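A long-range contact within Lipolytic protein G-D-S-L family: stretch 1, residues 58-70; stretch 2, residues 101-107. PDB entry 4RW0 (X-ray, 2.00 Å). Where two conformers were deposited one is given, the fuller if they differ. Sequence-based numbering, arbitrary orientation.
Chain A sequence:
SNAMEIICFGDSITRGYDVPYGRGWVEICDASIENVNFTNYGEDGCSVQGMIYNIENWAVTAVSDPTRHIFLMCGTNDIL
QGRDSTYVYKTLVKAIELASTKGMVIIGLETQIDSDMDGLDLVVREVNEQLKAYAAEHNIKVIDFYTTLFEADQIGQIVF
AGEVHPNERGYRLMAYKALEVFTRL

Stretch 1 58-70: WAVTAVSDPTRHI
Stretch 2, residues 101-107: TKGMVII

Parallel strands pair by a simple rule: one residue of a strand bonds through both its N and its O to the residues before and after its bridge partner, and the bridge partner itself makes no backbone hydrogen bond to that strand. The contact between residues 58-70 and 101-107 of this GDSL-family lipolytic protein illustrates the rule, and shows how side chains extend a ladder into the loops before it. The two stretches bury 602 Å² between them, both sides summed.

Stretch 1 is helical at Trp-58 and Ala-59, makes a type I turn from Ala-59 to Ala-62, runs extended through Val-63 and Ser-64, turns again (type I) from Asp-65 to Arg-68, and enters a strand at His-69. Stretch 2 approaches as a loop. Thr-101 (phi/psi -78/-13) makes no contact, but Lys-102 (-121/-4) points its CB toward stretch 1 and has the largest covered area, 122 Å². Its chain, m, m, t, t, lies against Trp-58 and Ala-59: CB is 3.5 Å from Trp-58 CH2, CG is 4.1 Å from Ala-59 CB, and CE is 3.7 Å from Ala-59 O. The small side chain of Ala-59 leaves room for these methylenes, while at the charged end water 1 accepts from Lys-102 NZ (2.9 Å) and donates to Ala-62 O (2.8 Å).

The backbone of Lys-102 is held as well. Arg-68, with chi angles t, t, m and 130°, sends NH1 to Lys-102 O (2.9 Å), near the guanidinium plane. The same group clasps its own loop, with NH2 and NH1 donating to Val-63 O at 2.8 and 3.0 Å, so one buried cation ties the loop to stretch 2. Water 2 adds a bridge, accepting from Asp-65 N (2.8 Å) and donating to Lys-102 O (3.1 Å).

Gly-103 is fully extended (-178/-179) and fits tightly: an ideal CB would lie 3.0 Å from Ile-70 CD1, a clash, and 3.0 Å from Arg-68 O. Without one, Ile-70 (m, t) brings CD1 to 3.6 Å from Gly-103 N.

The strand begins at Met-104 (-90/125), a selenomethionine, in parallel register with His-69 (CA to CA 4.7 Å). Met-104 N donates to Arg-68 O (3.1 Å), and Met-104 O accepts from Ile-70 N (2.9 Å). The two side chains share one sheet face. Met-104 (m, t, m) sets CB over a face of the His-69 ring, 4.0 Å from its centroid; SE lies obliquely at 4.4 Å, and CE reaches 3.3 Å from Pro-66 O. His-69 (chi1 m, chi2 75°) makes a weak hydrogen bond from ND1 to Thr-67 O (3.1 Å).

Val-105 (-89/144, chi1 t) pairs with Ile-70, CA to CA 4.7 Å, both side chains on the other face and both buried, as suits branched aliphatics. Val-105 CA approaches Ile-70 O at 3.2 Å.

Ile-106 (-124/129) makes the last ladder bond within these stretches, its N donating to Ile-70 O (2.8 Å). Its side chain (m, t) brings CD1 to 3.9 Å from His-69 CB.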

# COMPACT_ATOMS: atom_id res chain seq x y z
N TRP A 58 9.01 -12.53 -7.81
CA TRP A 58 7.74 -12.95 -8.41
C TRP A 58 7.76 -12.78 -9.93
O TRP A 58 7.30 -13.64 -10.69
CB TRP A 58 6.55 -12.13 -7.79
CG TRP A 58 5.31 -12.15 -8.63
CD1 TRP A 58 4.43 -13.15 -8.69
CD2 TRP A 58 4.87 -11.17 -9.56
NE1 TRP A 58 3.46 -12.88 -9.61
CE2 TRP A 58 3.69 -11.63 -10.13
CE3 TRP A 58 5.36 -9.94 -9.95
CZ2 TRP A 58 3.02 -10.95 -11.11
CZ3 TRP A 58 4.62 -9.18 -10.90
CH2 TRP A 58 3.51 -9.71 -11.51
N ALA A 59 8.22 -11.62 -10.40
CA ALA A 59 8.13 -11.30 -11.83
C ALA A 59 8.79 -12.33 -12.73
O ALA A 59 8.26 -12.67 -13.77
CB ALA A 59 8.74 -9.92 -12.08
N VAL A 60 9.91 -12.87 -12.30
CA VAL A 60 10.60 -13.90 -13.10
C VAL A 60 9.86 -15.17 -13.23
O VAL A 60 10.21 -15.93 -14.09
CB VAL A 60 12.02 -14.24 -12.57
CG1 VAL A 60 12.88 -13.03 -12.79
CG2 VAL A 60 12.03 -14.74 -11.11
N THR A 61 8.83 -15.40 -12.39
CA THR A 61 7.95 -16.56 -12.51
C THR A 61 6.60 -16.28 -13.05
O THR A 61 5.81 -17.20 -13.20
CB THR A 61 7.63 -17.19 -11.12
OG1 THR A 61 6.84 -16.28 -10.29
CG2 THR A 61 8.88 -17.41 -10.39
N ALA A 62 6.26 -15.02 -13.27
CA ALA A 62 4.87 -14.65 -13.58
C ALA A 62 4.41 -14.99 -14.97
O ALA A 62 5.12 -14.72 -15.90
CB ALA A 62 4.66 -13.17 -13.36
N VAL A 63 3.24 -15.57 -15.11
CA VAL A 63 2.63 -15.77 -16.42
C VAL A 63 2.14 -14.44 -17.00
O VAL A 63 1.88 -13.48 -16.26
CB VAL A 63 1.47 -16.74 -16.34
CG1 VAL A 63 1.92 -18.06 -15.74
CG2 VAL A 63 0.33 -16.15 -15.51
N SER A 64 2.02 -14.37 -18.32
CA SER A 64 1.43 -13.15 -18.96
C SER A 64 -0.02 -13.09 -18.59
O SER A 64 -0.71 -14.09 -18.65
CB SER A 64 1.39 -13.24 -20.50
OG SER A 64 2.69 -13.42 -20.92
N ASP A 65 -0.50 -11.89 -18.31
CA ASP A 65 -1.89 -11.76 -17.90
C ASP A 65 -2.28 -10.34 -18.16
O ASP A 65 -1.87 -9.45 -17.42
CB ASP A 65 -2.06 -12.11 -16.42
CG ASP A 65 -3.53 -12.06 -15.95
OD1 ASP A 65 -4.37 -11.52 -16.75
OD2 ASP A 65 -3.82 -12.53 -14.79
N PRO A 66 -3.08 -10.12 -19.21
CA PRO A 66 -3.32 -8.73 -19.63
C PRO A 66 -4.40 -8.04 -18.74
O PRO A 66 -4.60 -6.84 -18.88
CB PRO A 66 -3.80 -8.88 -21.09
CG PRO A 66 -4.55 -10.20 -21.06
CD PRO A 66 -3.80 -11.09 -20.07
N THR A 67 -5.08 -8.75 -17.83
CA THR A 67 -5.90 -8.02 -16.86
C THR A 67 -5.37 -7.93 -15.42
O THR A 67 -6.06 -7.37 -14.52
CB THR A 67 -7.29 -8.60 -16.79
OG1 THR A 67 -7.22 -9.92 -16.26
CG2 THR A 67 -7.94 -8.53 -18.23
N ARG A 68 -4.17 -8.43 -15.19
CA ARG A 68 -3.57 -8.34 -13.84
C ARG A 68 -3.34 -6.93 -13.39
O ARG A 68 -2.87 -6.10 -14.14
CB ARG A 68 -2.24 -9.12 -13.80
CG ARG A 68 -1.44 -9.02 -12.49
CD ARG A 68 -0.06 -9.60 -12.68
NE ARG A 68 -0.10 -11.01 -12.88
CZ ARG A 68 0.54 -11.65 -13.88
NH1 ARG A 68 1.30 -10.99 -14.73
NH2 ARG A 68 0.50 -12.96 -13.93
N HIS A 69 -3.65 -6.67 -12.11
CA HIS A 69 -3.22 -5.49 -11.42
C HIS A 69 -2.24 -5.83 -10.31
O HIS A 69 -2.28 -6.93 -9.72
CB HIS A 69 -4.47 -4.69 -10.87
CG HIS A 69 -5.27 -4.03 -11.98
ND1 HIS A 69 -6.10 -4.75 -12.82
CD2 HIS A 69 -5.39 -2.74 -12.35
CE1 HIS A 69 -6.68 -3.92 -13.68
NE2 HIS A 69 -6.24 -2.70 -13.43
N ILE A 70 -1.36 -4.92 -10.05
CA ILE A 70 -0.31 -5.05 -9.06
C ILE A 70 -0.41 -3.86 -8.13
O ILE A 70 -0.17 -2.71 -8.52
CB ILE A 70 1.07 -5.14 -9.68
CG1 ILE A 70 1.12 -6.28 -10.64
CG2 ILE A 70 2.17 -5.26 -8.62
CD1 ILE A 70 2.26 -6.26 -11.57
N THR A 101 5.80 -3.65 -15.99
CA THR A 101 6.09 -4.57 -17.09
C THR A 101 5.30 -5.85 -16.99
O THR A 101 5.28 -6.61 -17.97
CB THR A 101 7.58 -4.92 -17.12
OG1 THR A 101 7.92 -5.62 -15.92
CG2 THR A 101 8.45 -3.66 -17.24
N LYS A 102 4.64 -6.12 -15.83
CA LYS A 102 3.87 -7.38 -15.68
C LYS A 102 2.40 -7.19 -15.37
O LYS A 102 1.65 -8.16 -15.30
CB LYS A 102 4.48 -8.23 -14.53
CG LYS A 102 5.95 -8.57 -14.76
CD LYS A 102 6.03 -9.67 -15.79
CE LYS A 102 7.48 -9.92 -16.12
NZ LYS A 102 7.49 -10.97 -17.15
N GLY A 103 2.00 -5.95 -15.19
CA GLY A 103 0.60 -5.65 -14.94
C GLY A 103 0.37 -4.14 -14.81
O GLY A 103 1.27 -3.34 -14.91
N MSE A 104 -0.87 -3.80 -14.56
CA MSE A 104 -1.29 -2.39 -14.33
C MSE A 104 -1.19 -2.12 -12.84
O MSE A 104 -1.80 -2.83 -12.02
CB MSE A 104 -2.74 -2.30 -14.82
CG MSE A 104 -2.85 -2.42 -16.37
SE MSE A 104 -4.72 -2.47 -16.89
CE MSE A 104 -5.08 -4.38 -16.66
N VAL A 105 -0.45 -1.09 -12.49
CA VAL A 105 -0.06 -0.82 -11.14
C VAL A 105 -1.13 0.04 -10.46
O VAL A 105 -1.76 0.89 -11.08
CB VAL A 105 1.26 -0.08 -11.11
CG1 VAL A 105 1.60 0.45 -9.76
CG2 VAL A 105 2.41 -1.00 -11.56
N ILE A 106 -1.32 -0.23 -9.19
CA ILE A 106 -2.12 0.62 -8.27
C ILE A 106 -1.25 0.97 -7.12
O ILE A 106 -0.63 0.10 -6.50
CB ILE A 106 -3.37 -0.13 -7.79
CG1 ILE A 106 -4.21 -0.55 -8.97
CG2 ILE A 106 -4.14 0.77 -6.83
CD1 ILE A 106 -5.22 -1.63 -8.65
N ILE A 107 -1.18 2.26 -6.81
CA ILE A 107 -0.34 2.77 -5.78
C ILE A 107 -1.12 3.08 -4.50
O ILE A 107 -2.18 3.71 -4.57
CB ILE A 107 0.33 4.10 -6.25
CG1 ILE A 107 1.22 3.85 -7.45
CG2 ILE A 107 1.21 4.68 -5.17
CD1 ILE A 107 1.72 5.13 -8.10
O HOH W 1 5.23 -12.69 -17.80
O HOH W 2 1.42 -9.85 -17.88